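Local atomic coordinates of putative lipoprotein (Pectobacterium atrosepticum SCRI1043, PDB entry 3BDU), a protein that is of unknown function but is made as a lipoprotein precursor, probably attached to the cell membrane by lipid, with a small beta domain. Residues M29-D34 with Q39-R44. Sequence-based numbering, arbitrary orientation.
Sequences MISYTD and QQQINR
Gln40 CB lies over one face of the Tyr32 ring, near its rim, 3.8 Å from the ring centroid in a CH-pi contact, while Ile42 CG2 approaches Tyr32 CE1 obliquely at 4.0 Å. The three residues belong to the antiparallel beta hairpin of strands 30-33 and 39-42, in a small beta domain of the DUF903 family, which is grouped with the SH3 clan. Tyr32 CG sits between backbone N and carbonyl carbon (chi1 65°), which brings the end of the ring in beside Gln40 and Ile42; Leu7, Ile15 and Ala17 also pack against this side chain. Two hydrogen-bonded pairs, Ile30 with Ile42 and Tyr32 with Gln40, hold the ladder, and Gln40 N to Tyr32 O is almost straight (2.8 Å, 179°). Arg44 CG rests on Ile30 CG1 at 3.6 Å, the side chains crossing at about a right angle. The bent Gln41 chain passes Ser31 CB; its NE2 hydrogen-bonds to Asp24 OD2 and its OE1 to Thr27 OG1. Gln40, Gln41 and Ile42 also pair with a strand of a second copy of the protein, continuing the sheet. One water, hydrogen-bonded to Ser31 OG, donates to Gln40 O. Another, hydrogen-bonded to Tyr32 OH, donates to Gln41 O at 3.2 Å.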
# COMPACT_ATOMS: atom_id res chain seq x y z
N MSE A 29 -9.91 -9.09 0.46
CA MSE A 29 -9.14 -10.24 0.01
C MSE A 29 -9.76 -10.84 -1.26
O MSE A 29 -10.83 -10.42 -1.69
CB MSE A 29 -9.07 -11.27 1.14
CG MSE A 29 -8.45 -10.71 2.43
SE MSE A 29 -8.54 -12.02 3.86
CE MSE A 29 -10.34 -11.73 4.40
N ILE A 30 -9.08 -11.80 -1.87
CA ILE A 30 -9.60 -12.44 -3.07
C ILE A 30 -10.47 -13.61 -2.64
O ILE A 30 -10.02 -14.50 -1.93
CB ILE A 30 -8.46 -12.94 -3.97
CG1 ILE A 30 -7.69 -11.73 -4.51
CG2 ILE A 30 -9.02 -13.79 -5.11
CD1 ILE A 30 -6.48 -12.12 -5.32
N SER A 31 -11.72 -13.60 -3.09
CA SER A 31 -12.69 -14.62 -2.73
C SER A 31 -12.94 -15.59 -3.88
O SER A 31 -12.95 -15.19 -5.05
CB SER A 31 -14.01 -13.93 -2.32
OG SER A 31 -15.10 -14.82 -2.31
N TYR A 32 -13.11 -16.87 -3.55
CA TYR A 32 -13.37 -17.89 -4.57
C TYR A 32 -13.99 -19.14 -3.96
O TYR A 32 -14.12 -19.24 -2.75
CB TYR A 32 -12.07 -18.29 -5.29
CG TYR A 32 -11.04 -18.99 -4.41
CD1 TYR A 32 -10.24 -18.26 -3.53
CD2 TYR A 32 -10.88 -20.38 -4.45
CE1 TYR A 32 -9.31 -18.90 -2.70
CE2 TYR A 32 -9.95 -21.02 -3.62
CZ TYR A 32 -9.17 -20.27 -2.75
OH TYR A 32 -8.27 -20.89 -1.92
N THR A 33 -14.36 -20.08 -4.82
CA THR A 33 -14.93 -21.35 -4.39
C THR A 33 -13.97 -22.42 -4.90
O THR A 33 -13.60 -22.42 -6.07
CB THR A 33 -16.32 -21.59 -5.03
OG1 THR A 33 -17.17 -20.48 -4.74
CG2 THR A 33 -16.95 -22.86 -4.47
N ASP A 34 -13.54 -23.32 -4.02
CA ASP A 34 -12.61 -24.36 -4.43
C ASP A 34 -13.32 -25.53 -5.08
O ASP A 34 -14.55 -25.56 -5.17
CB ASP A 34 -11.76 -24.85 -3.25
CG ASP A 34 -12.59 -25.40 -2.10
OD1 ASP A 34 -13.64 -26.04 -2.36
OD2 ASP A 34 -12.19 -25.21 -0.94
N GLN A 39 -16.24 -22.09 0.16
CA GLN A 39 -15.91 -20.70 -0.09
C GLN A 39 -14.63 -20.36 0.67
O GLN A 39 -14.54 -20.60 1.87
CB GLN A 39 -17.05 -19.78 0.36
CG GLN A 39 -18.32 -19.94 -0.46
CD GLN A 39 -19.35 -18.87 -0.16
OE1 GLN A 39 -20.03 -18.91 0.86
NE2 GLN A 39 -19.46 -17.89 -1.06
N GLN A 40 -13.66 -19.81 -0.05
CA GLN A 40 -12.37 -19.46 0.52
C GLN A 40 -12.00 -18.01 0.18
O GLN A 40 -12.53 -17.44 -0.77
CB GLN A 40 -11.29 -20.37 -0.07
CG GLN A 40 -11.62 -21.85 -0.05
CD GLN A 40 -11.12 -22.54 1.19
OE1 GLN A 40 -11.43 -23.70 1.44
NE2 GLN A 40 -10.32 -21.83 1.98
N GLN A 41 -11.09 -17.45 0.96
CA GLN A 41 -10.58 -16.10 0.74
C GLN A 41 -9.08 -16.18 0.94
O GLN A 41 -8.61 -16.92 1.80
CB GLN A 41 -11.18 -15.11 1.74
CG GLN A 41 -12.70 -15.05 1.74
CD GLN A 41 -13.23 -13.64 1.49
OE1 GLN A 41 -12.45 -12.69 1.41
NE2 GLN A 41 -14.55 -13.50 1.37
N ILE A 42 -8.33 -15.43 0.15
CA ILE A 42 -6.88 -15.44 0.26
C ILE A 42 -6.35 -14.02 0.10
O ILE A 42 -6.81 -13.27 -0.76
CB ILE A 42 -6.26 -16.37 -0.82
CG1 ILE A 42 -4.74 -16.36 -0.69
CG2 ILE A 42 -6.69 -15.92 -2.22
CD1 ILE A 42 -4.06 -17.36 -1.61
N ASN A 43 -5.40 -13.64 0.95
CA ASN A 43 -4.80 -12.31 0.88
C ASN A 43 -4.27 -12.04 -0.54
O ASN A 43 -3.54 -12.85 -1.10
CB ASN A 43 -3.66 -12.20 1.90
CG ASN A 43 -3.18 -10.77 2.10
OD1 ASN A 43 -2.81 -10.09 1.14
ND2 ASN A 43 -3.17 -10.31 3.34
N ARG A 44 -4.64 -10.89 -1.12
CA ARG A 44 -4.21 -10.53 -2.47
C ARG A 44 -2.69 -10.57 -2.60
O ARG A 44 -2.17 -10.82 -3.69
CB ARG A 44 -4.69 -9.11 -2.83
CG ARG A 44 -6.19 -8.91 -2.82
CD ARG A 44 -6.54 -7.43 -2.97
NE ARG A 44 -5.94 -6.85 -4.17
CZ ARG A 44 -6.07 -5.58 -4.53
NH1 ARG A 44 -6.78 -4.74 -3.78
NH2 ARG A 44 -5.50 -5.15 -5.65
O HOH W 1 -15.33 -17.00 -0.93
O HOH W 2 -7.60 -19.77 0.65
O HOH W 3 -16.83 -18.01 -3.20